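Local coordinates for protein adenylyltransferase MntA (Shewanella oneidensis MR-1, PDB 6M6U), which catalyses the successive transfer of three AMP units from ATP to a tyrosine of its cognate toxin HepT, which neutralises that toxin, at residues E[11-14]-E[15-19]; E[76-80]-E[81-85]. The protein carries 2 engineered substitutions. All blocks are in the same frame, centred on the assembly; numbering follows the deposited sequence.

Contact 1. Residues E[11-14]-E[15-19]; sequences KLLR and DNIPK
Lys-11 and Asp-15 form an i to i+4 salt bridge on the outer side of helix 6-16. The lysine chain leaves with CG opposite its backbone N (chi1 173°), runs extended, and bends only at its last torsion. That bend folds the ammonium group back, so NZ of Lys-11 meets OD2 of Asp-15 at 2.7 Å, using the syn lone pair of that oxygen. The two side chains cross at a slant. CG of Lys-11 also lies 3.3 Å from OD2 of Asp-15.

Asn-16 turns back on the helix. ND2 of Asn-16 donates to Leu-12 O at 2.7 Å, and that oxygen lies almost in the plane of the amide. The bond is nearly straight (167°).

Leu-13 and Ile-17 run side by side, pointing the same way, and touch at CD2 of Leu-13 and CD1 of Ile-17 (4.0 Å). Both are buried against Leu-58 of helix 52-66 and Val-44 of strand 40-46. Leu-13 O takes two backbone donors, Ile-17 N at 2.8 Å and Asn-16 N at 3.1 Å, the latter from above the carbonyl plane.

This is the C-terminal end of an amphipathic helix, with charge outside and aliphatic groups inside, packed on the sheet of a polymerase beta-type nucleotidyltransferase fold.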
loop_
_atom_site.group_PDB
_atom_site.type_symbol
_atom_site.label_atom_id
_atom_site.label_comp_id
_atom_site.label_asym_id
_atom_site.label_seq_id
_atom_site.Cartn_x
_atom_site.Cartn_y
_atom_site.Cartn_z
ATOM N N LYS E 11 30.634 -2.393 -9.442
ATOM C CA LYS E 11 30.930 -3.727 -9.954
ATOM C C LYS E 11 29.662 -4.434 -10.423
ATOM O O LYS E 11 29.626 -5.001 -11.521
ATOM C CB LYS E 11 31.649 -4.562 -8.896
ATOM C CG LYS E 11 31.831 -6.009 -9.325
ATOM C CD LYS E 11 32.732 -6.795 -8.391
ATOM C CE LYS E 11 32.871 -8.229 -8.886
ATOM N NZ LYS E 11 33.176 -8.263 -10.351
ATOM N N LEU E 12 28.609 -4.402 -9.601
ATOM C CA LEU E 12 27.364 -5.083 -9.952
ATOM C C LEU E 12 26.797 -4.580 -11.274
ATOM O O LEU E 12 26.367 -5.377 -12.115
ATOM C CB LEU E 12 26.336 -4.900 -8.839
ATOM C CG LEU E 12 26.523 -5.807 -7.628
ATOM C CD1 LEU E 12 25.615 -5.351 -6.493
ATOM C CD2 LEU E 12 26.217 -7.248 -8.013
ATOM N N LEU E 13 26.779 -3.260 -11.472
ATOM C CA LEU E 13 26.227 -2.716 -12.710
ATOM C C LEU E 13 27.146 -2.994 -13.895
ATOM O O LEU E 13 26.674 -3.351 -14.979
ATOM C CB LEU E 13 25.973 -1.216 -12.563
ATOM C CG LEU E 13 24.979 -0.808 -11.472
ATOM C CD1 LEU E 13 24.944 0.707 -11.324
ATOM C CD2 LEU E 13 23.586 -1.356 -11.766
ATOM N N ARG E 14 28.458 -2.835 -13.711
ATOM C CA ARG E 14 29.392 -3.163 -14.783
ATOM C C ARG E 14 29.260 -4.622 -15.198
ATOM O O ARG E 14 29.237 -4.937 -16.394
ATOM C CB ARG E 14 30.822 -2.861 -14.345
ATOM C CG ARG E 14 31.139 -1.388 -14.276
ATOM C CD ARG E 14 32.197 -1.033 -15.296
ATOM N NE ARG E 14 33.540 -1.352 -14.826
ATOM C CZ ARG E 14 34.572 -1.595 -15.627
ATOM N NH1 ARG E 14 34.414 -1.571 -16.945
ATOM N NH2 ARG E 14 35.761 -1.872 -15.110
ATOM N N ASP E 15 29.153 -5.525 -14.220
ATOM C CA ASP E 15 29.032 -6.947 -14.515
ATOM C C ASP E 15 27.709 -7.304 -15.176
ATOM O O ASP E 15 27.627 -8.354 -15.818
ATOM C CB ASP E 15 29.179 -7.780 -13.237
ATOM C CG ASP E 15 30.563 -7.681 -12.622
ATOM O OD1 ASP E 15 31.445 -7.022 -13.216
ATOM O OD2 ASP E 15 30.770 -8.272 -11.539
ATOM N N ASN E 16 26.674 -6.471 -15.032
ATOM C CA ASN E 16 25.337 -6.839 -15.482
ATOM C C ASN E 16 24.791 -5.996 -16.629
ATOM O O ASN E 16 23.779 -6.385 -17.220
ATOM C CB ASN E 16 24.347 -6.783 -14.307
ATOM C CG ASN E 16 24.465 -7.983 -13.390
ATOM O OD1 ASN E 16 23.815 -9.004 -13.605
ATOM N ND2 ASN E 16 25.294 -7.868 -12.365
ATOM N N ILE E 17 25.414 -4.873 -16.968
ATOM C CA ILE E 17 24.869 -4.021 -18.026
ATOM C C ILE E 17 25.851 -3.940 -19.187
ATOM O O ILE E 17 26.943 -3.376 -19.038
ATOM C CB ILE E 17 24.533 -2.618 -17.497
ATOM C CG1 ILE E 17 23.501 -2.708 -16.375
ATOM C CG2 ILE E 17 23.997 -1.751 -18.626
ATOM C CD1 ILE E 17 23.165 -1.379 -15.739
ATOM N N PRO E 18 25.504 -4.472 -20.357
ATOM C CA PRO E 18 26.408 -4.365 -21.507
ATOM C C PRO E 18 26.561 -2.924 -21.966
ATOM O O PRO E 18 25.601 -2.149 -21.970
ATOM C CB PRO E 18 25.720 -5.218 -22.580
ATOM C CG PRO E 18 24.277 -5.209 -22.194
ATOM C CD PRO E 18 24.262 -5.192 -20.689
ATOM N N LYS E 19 27.788 -2.574 -22.353
ATOM C CA LYS E 19 28.093 -1.267 -22.942
ATOM C C LYS E 19 27.666 -0.125 -22.023
ATOM O O LYS E 19 27.159 0.905 -22.474
ATOM C CB LYS E 19 27.450 -1.122 -24.321
ATOM C CG LYS E 19 27.902 -2.165 -25.322
ATOM C CD LYS E 19 26.960 -2.210 -26.501
ATOM C CE LYS E 19 25.559 -2.582 -26.044
ATOM N NZ LYS E 19 24.541 -2.195 -27.050
#

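Contact 2. Residues E[76-80]-E[81-85]; sequences RSAST and VLCQQ
Ser-79 caps the N-terminus of helix 80-89, and its side chain reaches the first turn directly. CB of Ser-79 lies 4.2 Å from Val-81 N. The first torsion (chi1 84°) swings OG over the start of the helix. From there OG of Ser-79 accepts a hydrogen bond from Leu-82 N at 2.9 Å. The bond is close to straight (166°). OG of Ser-79 also lies against CB of Leu-82 (3.4 Å) and CB of Val-81 (3.8 Å). The hydroxyl thus fills the role of a missing backbone carbonyl at the helix start and satisfies an amide that has no earlier turn to bond to.

The backbone takes over from there. Ser-79 O accepts from Cys-83 N, and Thr-80 O accepts from Gln-84 N. These are the first regular i to i+4 bonds of the helix.

Ala-78, just before the cap, points its methyl toward the helix. CB of Ala-78 lies 4.0 Å from SG of Cys-83 and 4.2 Å from CD2 of Leu-82. This small apolar patch lies beside the polar cap. SG of Cys-83 points back toward the carbonyl oxygens of Ala-78 and Ser-79.

The loop follows strand 70-74, where Ala-78 and Leu-82 both rest on Val-73, and Leu-82 also touches Phe-26 of strand 20-26. The side chain of Leu-82 is about 6 Å from those of Asp-71 and the engineered Glu-41, both at magnesium-binding positions. The start of helix 80-89 is held between this sheet, the long helix 97-125, on which Cys-83 and Gln-84 pack through Thr-107, Ile-108 and Tyr-111, and a HepT toxin chain, whose Gln-67 meets Ser-79 and Val-81.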
loop_
_atom_site.group_PDB
_atom_site.type_symbol
_atom_site.label_atom_id
_atom_site.label_comp_id
_atom_site.label_asym_id
_atom_site.label_seq_id
_atom_site.Cartn_x
_atom_site.Cartn_y
_atom_site.Cartn_z
ATOM N N ARG E 76 18.338 6.494 -20.528
ATOM C CA ARG E 76 18.013 6.577 -21.947
ATOM C C ARG E 76 16.509 6.639 -22.195
ATOM O O ARG E 76 16.091 7.110 -23.255
ATOM C CB ARG E 76 18.635 5.393 -22.695
ATOM C CG ARG E 76 18.688 5.572 -24.201
ATOM C CD ARG E 76 19.584 4.530 -24.867
ATOM N NE ARG E 76 21.002 4.792 -24.642
ATOM C CZ ARG E 76 21.692 5.745 -25.269
ATOM N NH1 ARG E 76 21.087 6.532 -26.151
ATOM N NH2 ARG E 76 22.985 5.919 -25.010
ATOM N N SER E 77 15.692 6.191 -21.244
ATOM C CA SER E 77 14.246 6.309 -21.357
ATOM C C SER E 77 13.641 7.198 -20.279
ATOM O O SER E 77 12.419 7.393 -20.269
ATOM C CB SER E 77 13.587 4.925 -21.306
ATOM O OG SER E 77 13.678 4.375 -20.005
ATOM N N ALA E 78 14.452 7.744 -19.381
ATOM C CA ALA E 78 13.934 8.554 -18.293
ATOM C C ALA E 78 13.409 9.894 -18.804
ATOM O O ALA E 78 13.804 10.392 -19.866
ATOM C CB ALA E 78 15.018 8.785 -17.243
ATOM N N SER E 79 12.519 10.488 -18.011
ATOM C CA SER E 79 11.933 11.773 -18.344
ATOM C C SER E 79 13.004 12.864 -18.360
ATOM O O SER E 79 14.102 12.707 -17.821
ATOM C CB SER E 79 10.838 12.130 -17.341
ATOM O OG SER E 79 11.419 12.732 -16.198
ATOM N N THR E 80 12.670 13.991 -18.988
ATOM C CA THR E 80 13.606 15.113 -19.018
ATOM C C THR E 80 13.768 15.734 -17.637
ATOM O O THR E 80 14.872 16.141 -17.258
ATOM C CB THR E 80 13.138 16.155 -20.031
ATOM O OG1 THR E 80 13.050 15.540 -21.314
ATOM C CG2 THR E 80 14.141 17.294 -20.118
ATOM N N VAL E 81 12.671 15.827 -16.880
ATOM C CA VAL E 81 12.739 16.273 -15.489
ATOM C C VAL E 81 13.720 15.413 -14.700
ATOM O O VAL E 81 14.605 15.926 -14.002
ATOM C CB VAL E 81 11.338 16.241 -14.856
ATOM C CG1 VAL E 81 11.436 16.288 -13.335
ATOM C CG2 VAL E 81 10.493 17.390 -15.386
ATOM N N LEU E 82 13.578 14.088 -14.805
ATOM C CA LEU E 82 14.435 13.197 -14.030
ATOM C C LEU E 82 15.887 13.279 -14.490
ATOM O O LEU E 82 16.804 13.293 -13.660
ATOM C CB LEU E 82 13.922 11.759 -14.112
ATOM C CG LEU E 82 14.671 10.735 -13.250
ATOM C CD1 LEU E 82 14.866 11.245 -11.825
ATOM C CD2 LEU E 82 13.902 9.423 -13.236
ATOM N N CYS E 83 16.123 13.339 -15.803
ATOM C CA CYS E 83 17.494 13.504 -16.279
ATOM C C CYS E 83 18.112 14.789 -15.743
ATOM O O CYS E 83 19.300 14.818 -15.400
ATOM C CB CYS E 83 17.532 13.479 -17.807
ATOM S SG CYS E 83 17.306 11.835 -18.521
ATOM N N GLN E 84 17.324 15.863 -15.660
ATOM C CA GLN E 84 17.842 17.115 -15.115
ATOM C C GLN E 84 18.229 16.960 -13.647
ATOM O O GLN E 84 19.263 17.485 -13.211
ATOM C CB GLN E 84 16.806 18.226 -15.288
ATOM C CG GLN E 84 17.141 19.538 -14.583
ATOM C CD GLN E 84 18.082 20.432 -15.384
ATOM O OE1 GLN E 84 18.598 20.042 -16.433
ATOM N NE2 GLN E 84 18.294 21.648 -14.895
ATOM N N GLN E 85 17.416 16.243 -12.866
ATOM C CA GLN E 85 17.747 16.042 -11.457
ATOM C C GLN E 85 19.060 15.282 -11.308
ATOM O O GLN E 85 19.927 15.665 -10.512
ATOM C CB GLN E 85 16.617 15.305 -10.737
ATOM C CG GLN E 85 16.906 15.107 -9.246
ATOM C CD GLN E 85 15.902 14.202 -8.539
ATOM O OE1 GLN E 85 14.841 13.874 -9.074
ATOM N NE2 GLN E 85 16.240 13.796 -7.323
#

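How the contacts relate
Contact 1 and contact 2 lie at opposite ends of two different helices. Residues 11-19 end helix 6-16, while residues 76-85 begin helix 80-89. Contact 1 is nearer the surface, its centre about 15 Å from the chain's centre, and it has exposed charged groups. Contact 2 is deeper, its centre about 8 Å from that point, with no exposed residue among those that touch. Contact 1 adds a salt bridge to its polar bonds, whereas contact 2 relies on a neutral serine hydroxyl. Their centres are about 21 Å apart, on opposite sides of the chain's centre. Both lean on the same sheet. Contact 2 meets toxin chains as well; no other chain of the assembly touches contact 1.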